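Local coordinates for cupin type-2 domain-containing protein (Neisseria meningitidis, PDB 2I45) that is of unknown function but adopts a cupin fold, a small beta barrel that pairs with a second copy of itself, at residues I6-H11 with F31-L36; K50-V55 with M59-A64. All coordinates share one frame; numbering follows the deposited sequence.

Contact 1: residues I6-H11 with F31-L36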
loop_
_atom_site.group_PDB
_atom_site.type_symbol
_atom_site.label_atom_id
_atom_site.label_comp_id
_atom_site.label_asym_id
_atom_site.label_seq_id
_atom_site.Cartn_x
_atom_site.Cartn_y
_atom_site.Cartn_z
ATOM N N ILE B 6 9.551 5.124 2.740
ATOM C CA ILE B 6 9.615 3.978 3.589
ATOM C C ILE B 6 10.111 2.816 2.731
ATOM O O ILE B 6 9.381 2.335 1.862
ATOM C CB ILE B 6 8.211 3.596 4.036
ATOM C CG1 ILE B 6 7.403 4.805 4.481
ATOM C CG2 ILE B 6 8.258 2.561 5.117
ATOM C CD1 ILE B 6 7.756 5.314 5.820
ATOM N N ASN B 7 11.336 2.359 2.953
ATOM C CA ASN B 7 11.704 1.107 2.339
ATOM C C ASN B 7 11.231 -0.095 3.158
ATOM O O ASN B 7 11.907 -0.608 4.082
ATOM C CB ASN B 7 13.166 0.997 1.999
ATOM C CG ASN B 7 13.428 -0.180 1.129
ATOM O OD1 ASN B 7 13.185 -1.342 1.498
ATOM N ND2 ASN B 7 13.879 0.090 -0.057
ATOM N N LEU B 8 10.032 -0.511 2.793
ATOM C CA LEU B 8 9.420 -1.727 3.259
ATOM C C LEU B 8 10.446 -2.783 3.587
ATOM O O LEU B 8 10.590 -3.092 4.774
ATOM C CB LEU B 8 8.376 -2.219 2.245
ATOM C CG LEU B 8 6.894 -1.817 2.388
ATOM C CD1 LEU B 8 6.584 -0.539 3.295
ATOM C CD2 LEU B 8 6.179 -1.766 1.040
ATOM N N LYS B 9 11.175 -3.315 2.595
ATOM C CA LYS B 9 12.115 -4.420 2.867
ATOM C C LYS B 9 13.058 -4.127 4.047
ATOM O O LYS B 9 13.102 -4.854 5.048
ATOM C CB LYS B 9 12.952 -4.812 1.638
ATOM C CG LYS B 9 12.156 -5.342 0.423
ATOM C CD LYS B 9 11.465 -6.696 0.665
ATOM C CE LYS B 9 11.653 -7.654 -0.532
ATOM N NZ LYS B 9 13.111 -7.812 -1.068
ATOM N N GLN B 10 13.799 -3.049 3.946
ATOM C CA GLN B 10 14.696 -2.748 5.008
ATOM C C GLN B 10 13.975 -2.528 6.382
ATOM O O GLN B 10 14.489 -3.015 7.397
ATOM C CB GLN B 10 15.705 -1.659 4.606
ATOM C CG GLN B 10 15.383 -0.291 5.152
ATOM C CD GLN B 10 16.166 0.821 4.469
ATOM O OE1 GLN B 10 16.075 1.984 4.902
ATOM N NE2 GLN B 10 16.922 0.485 3.395
ATOM N N HIS B 11 12.809 -1.864 6.433
ATOM C CA HIS B 11 12.081 -1.777 7.727
ATOM C C HIS B 11 11.689 -3.164 8.298
ATOM O O HIS B 11 11.761 -3.442 9.519
ATOM C CB HIS B 11 10.835 -0.898 7.620
ATOM C CG HIS B 11 11.111 0.552 7.805
ATOM N ND1 HIS B 11 10.720 1.244 8.919
ATOM C CD2 HIS B 11 11.747 1.450 7.020
ATOM C CE1 HIS B 11 11.102 2.507 8.820
ATOM N NE2 HIS B 11 11.734 2.659 7.678
ATOM N N PHE B 31 1.280 3.533 9.395
ATOM C CA PHE B 31 1.673 2.214 8.806
ATOM C C PHE B 31 2.107 1.316 9.922
ATOM O O PHE B 31 2.894 1.731 10.793
ATOM C CB PHE B 31 2.741 2.321 7.717
ATOM C CG PHE B 31 2.409 3.322 6.614
ATOM C CD1 PHE B 31 1.969 2.901 5.362
ATOM C CD2 PHE B 31 2.526 4.676 6.812
ATOM C CE1 PHE B 31 1.659 3.810 4.329
ATOM C CE2 PHE B 31 2.186 5.581 5.789
ATOM C CZ PHE B 31 1.773 5.138 4.553
ATOM N N HIS B 32 1.535 0.111 9.919
ATOM C CA HIS B 32 1.938 -0.942 10.809
ATOM C C HIS B 32 2.736 -1.986 9.986
ATOM O O HIS B 32 2.281 -2.448 8.915
ATOM C CB HIS B 32 0.699 -1.555 11.427
ATOM C CG HIS B 32 -0.035 -0.649 12.374
ATOM N ND1 HIS B 32 -0.261 -0.981 13.694
ATOM C CD2 HIS B 32 -0.589 0.576 12.197
ATOM C CE1 HIS B 32 -0.928 -0.000 14.287
ATOM N NE2 HIS B 32 -1.142 0.958 13.399
ATOM N N LEU B 33 3.939 -2.316 10.444
ATOM C CA LEU B 33 4.719 -3.410 9.810
ATOM C C LEU B 33 4.866 -4.462 10.888
ATOM O O LEU B 33 5.309 -4.153 11.986
ATOM C CB LEU B 33 6.103 -2.985 9.298
ATOM C CG LEU B 33 6.244 -1.687 8.487
ATOM C CD1 LEU B 33 7.649 -1.183 8.332
ATOM C CD2 LEU B 33 5.629 -1.830 7.188
ATOM N N VAL B 34 4.457 -5.692 10.569
ATOM C CA VAL B 34 4.373 -6.759 11.553
ATOM C C VAL B 34 4.601 -8.016 10.823
ATOM O O VAL B 34 4.314 -8.087 9.639
ATOM C CB VAL B 34 2.970 -6.993 12.024
ATOM C CG1 VAL B 34 2.985 -7.434 13.477
ATOM C CG2 VAL B 34 2.137 -5.808 11.759
ATOM N N LYS B 35 5.049 -9.046 11.523
ATOM C CA LYS B 35 5.205 -10.309 10.865
ATOM C C LYS B 35 4.264 -11.248 11.547
ATOM O O LYS B 35 4.124 -11.154 12.707
ATOM C CB LYS B 35 6.645 -10.750 10.947
ATOM C CG LYS B 35 7.571 -9.852 10.119
ATOM C CD LYS B 35 9.017 -10.458 9.940
ATOM C CE LYS B 35 9.921 -9.492 9.202
ATOM N NZ LYS B 35 11.327 -10.003 8.942
ATOM N N LEU B 36 3.620 -12.140 10.784
ATOM C CA LEU B 36 2.582 -13.093 11.200
ATOM C C LEU B 36 2.965 -14.555 10.972
ATOM O O LEU B 36 3.515 -14.906 9.896
ATOM C CB LEU B 36 1.365 -12.856 10.329
ATOM C CG LEU B 36 0.298 -11.968 10.932
ATOM C CD1 LEU B 36 0.794 -10.815 11.866
ATOM C CD2 LEU B 36 -0.560 -11.445 9.832
#

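Contact 2: residues K50-V55 with M59-A64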
loop_
_atom_site.group_PDB
_atom_site.type_symbol
_atom_site.label_atom_id
_atom_site.label_comp_id
_atom_site.label_asym_id
_atom_site.label_seq_id
_atom_site.Cartn_x
_atom_site.Cartn_y
_atom_site.Cartn_z
ATOM N N LYS B 50 -8.620 -0.726 7.255
ATOM C CA LYS B 50 -7.186 -1.022 7.125
ATOM C C LYS B 50 -6.918 -1.677 5.782
ATOM O O LYS B 50 -7.706 -2.516 5.318
ATOM C CB LYS B 50 -6.695 -1.925 8.280
ATOM C CG LYS B 50 -6.844 -1.308 9.738
ATOM C CD LYS B 50 -7.284 -2.405 10.857
ATOM C CE LYS B 50 -8.880 -2.335 11.233
ATOM N NZ LYS B 50 -9.310 -3.026 12.499
ATOM N N VAL B 51 -5.823 -1.294 5.126
ATOM C CA VAL B 51 -5.498 -1.906 3.871
ATOM C C VAL B 51 -4.413 -2.821 4.320
ATOM O O VAL B 51 -3.739 -2.465 5.254
ATOM C CB VAL B 51 -4.957 -0.911 2.880
ATOM C CG1 VAL B 51 -4.434 -1.661 1.645
ATOM C CG2 VAL B 51 -6.055 0.187 2.508
ATOM N N LEU B 52 -4.263 -4.002 3.697
ATOM C CA LEU B 52 -3.297 -4.990 4.116
ATOM C C LEU B 52 -2.511 -5.350 2.915
ATOM O O LEU B 52 -3.073 -5.634 1.855
ATOM C CB LEU B 52 -3.958 -6.293 4.602
ATOM C CG LEU B 52 -4.992 -6.576 5.740
ATOM C CD1 LEU B 52 -4.539 -7.760 6.665
ATOM C CD2 LEU B 52 -5.317 -5.369 6.545
ATOM N N PHE B 53 -1.191 -5.369 3.030
ATOM C CA PHE B 53 -0.472 -5.667 1.849
ATOM C C PHE B 53 0.566 -6.739 2.177
ATOM O O PHE B 53 1.344 -6.602 3.112
ATOM C CB PHE B 53 0.052 -4.377 1.190
ATOM C CG PHE B 53 1.129 -4.612 0.144
ATOM C CD1 PHE B 53 0.907 -5.452 -0.931
ATOM C CD2 PHE B 53 2.358 -3.966 0.241
ATOM C CE1 PHE B 53 1.895 -5.692 -1.928
ATOM C CE2 PHE B 53 3.351 -4.187 -0.703
ATOM C CZ PHE B 53 3.123 -5.080 -1.815
ATOM N N ALA B 54 0.545 -7.831 1.424
ATOM C CA ALA B 54 1.336 -8.968 1.815
ATOM C C ALA B 54 2.596 -8.763 1.128
ATOM O O ALA B 54 2.776 -9.220 -0.068
ATOM C CB ALA B 54 0.725 -10.234 1.360
ATOM N N VAL B 55 3.467 -8.068 1.856
ATOM C CA VAL B 55 4.797 -7.724 1.325
ATOM C C VAL B 55 5.577 -8.974 1.001
ATOM O O VAL B 55 6.043 -9.114 -0.096
ATOM C CB VAL B 55 5.665 -6.824 2.224
ATOM C CG1 VAL B 55 6.940 -6.517 1.521
ATOM C CG2 VAL B 55 4.925 -5.509 2.591
HETATM N N MSE B 59 -0.777 -15.067 3.503
HETATM C CA MSE B 59 -1.547 -15.066 4.714
HETATM C C MSE B 59 -3.034 -15.255 4.343
HETATM O O MSE B 59 -3.399 -15.310 3.164
HETATM C CB MSE B 59 -1.244 -13.818 5.572
HETATM C CG MSE B 59 -1.494 -12.543 4.906
HETATM SE SE MSE B 59 -1.741 -10.955 6.103
HETATM C CE MSE B 59 -3.330 -11.549 7.005
ATOM N N ALA B 60 -3.882 -15.454 5.336
ATOM C CA ALA B 60 -5.344 -15.421 5.126
ATOM C C ALA B 60 -6.053 -14.596 6.197
ATOM O O ALA B 60 -5.456 -14.256 7.219
ATOM C CB ALA B 60 -5.941 -16.824 5.084
ATOM N N VAL B 61 -7.327 -14.310 5.972
ATOM C CA VAL B 61 -8.120 -13.666 6.992
ATOM C C VAL B 61 -9.461 -14.336 6.979
ATOM O O VAL B 61 -10.147 -14.333 5.947
ATOM C CB VAL B 61 -8.307 -12.177 6.735
ATOM C CG1 VAL B 61 -9.126 -11.549 7.910
ATOM C CG2 VAL B 61 -6.978 -11.492 6.605
ATOM N N ASP B 62 -9.804 -14.977 8.093
ATOM C CA ASP B 62 -11.178 -15.431 8.355
ATOM C C ASP B 62 -12.074 -14.273 8.810
ATOM O O ASP B 62 -11.645 -13.446 9.621
ATOM C CB ASP B 62 -11.128 -16.471 9.444
ATOM C CG ASP B 62 -10.310 -17.675 9.038
ATOM O OD1 ASP B 62 -10.300 -17.982 7.817
ATOM O OD2 ASP B 62 -9.693 -18.330 9.933
ATOM N N PHE B 63 -13.300 -14.226 8.289
ATOM C CA PHE B 63 -14.343 -13.344 8.847
ATOM C C PHE B 63 -15.518 -14.003 9.637
ATOM O O PHE B 63 -15.809 -15.205 9.478
ATOM C CB PHE B 63 -14.944 -12.505 7.755
ATOM C CG PHE B 63 -13.947 -11.676 7.026
ATOM C CD1 PHE B 63 -13.680 -10.387 7.426
ATOM C CD2 PHE B 63 -13.282 -12.185 5.912
ATOM C CE1 PHE B 63 -12.748 -9.577 6.702
ATOM C CE2 PHE B 63 -12.335 -11.404 5.210
ATOM C CZ PHE B 63 -12.076 -10.099 5.614
ATOM N N ALA B 64 -16.218 -13.160 10.413
ATOM C CA ALA B 64 -17.275 -13.575 11.344
ATOM C C ALA B 64 -18.475 -14.120 10.607
ATOM O O ALA B 64 -19.272 -14.876 11.147
ATOM C CB ALA B 64 -17.691 -12.419 12.297
#

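Contact 1: residues I6-H11 with F31-L36
L33 reaches H11 through two torsions: chi1 of -46° puts CG anti to the carbonyl carbon and beside the backbone N, and chi2 of 165° then carries CD1 straight on from CA toward the helix. That methyl ends 3.3 Å from H11 CB, a close approach at the root of the side chain. The imidazole leads away from the strand, and L33 CD1 approaches it obliquely, 3.9 Å from H11 CG. On one face of the ring, displaced from the ring centre, lies I6 CG2, 4.1 Å above the plane. The other methyl of L33 has a separate partner, since CD2 comes within 4.2 Å of L8 CD1; one leucine thus touches two residues about a helical turn apart, L8 and H11, with a different methyl for each, and accounts for 77 of the 182 Å² buried here. This is a short N-terminal helix laid against the outward face of strand 29-37, within the five-stranded antiparallel sheet of a cupin barrel. The first turn of the helix is set by N7 in the N-cap position: its OD1 accepts from Q10 N at 3.0 Å with a nearly straight N-H, although the donor is tilted 32° from the carbonyl plane. In the same turn H11 N bonds to N7 O. The H11 ring has a polar tie as well, a weak hydrogen bond from ND1 to E22, and the backbone of E22 pairs with that of L33, which places the helix over the junction of strands 22-26 and 29-37. I6 and N7 continue into an antiparallel pairing with a strand of the second subunit, while L8 packs on F53 and F31 on M76 of that neighbouring chain.

Contact 2: residues K50-V55 with M59-A64
V61 divides its two methyls between a flat group and the opposite strand: CG1 sits over one face of the F63 ring, 4.0 Å above the plane and to one side of its centre, while CG2 lies 4.5 Å from L52 CD1. The other phenyl ring, that of F53, belongs to a side chain whose CB points away from segment 59-64, and it meets F53 of the second subunit with the planes inclined at about 55°. The closest contact of the two segments is made by L52 and M59, here a selenomethionine. The two side chains run nearly perpendicular to each other, and the nearest atoms are L52 CD1 and M59 CE at 4.0 Å. M59 reaches that point with CG held between its backbone N and carbonyl carbon (chi1 58°), and a bend at chi3 of -63° swings CE over toward the leucine. Two strands adjacent in sequence thus pack face to face, one from each sheet of the cupin barrel: 50-56 belongs to the five-stranded sheet and 59-63 to the three-stranded one. The side chains that touch are all apolar and buried, and the two segments bury 122 Å² between them. In the barrel interior L95 also touches L52, C93 touches M59, and I71 touches both M59 and A54. A54 likewise turns its CB toward segment 59-64 and is the centre of an inverse gamma turn with a weak bond from V55 N to F53 O, a sharp bend just before the chain passes to the other sheet. D62, near the end of strand 59-63, forms salt bridges with R86 and R88 of strand 85-89.

From the N terminus, the chain first forms the short strand and helix of 6-11; contact 1 then closes a loop of 19 residues, which includes strand 22-26, when 31-36 passes beneath that helix. Only afterwards does contact 2 open, spanning a connection of just three residues, so the two stand in series and neither nest nor cross. Contact 1 ties the N-terminal helix to the outer face of the five-stranded sheet, whereas contact 2 joins that sheet to the three-stranded one across the interior. They meet where L36 CD2 lies 3.9 Å from M59 SE, and again where L8 packs on F53 and V55 of its own chain. Both also touch the second subunit.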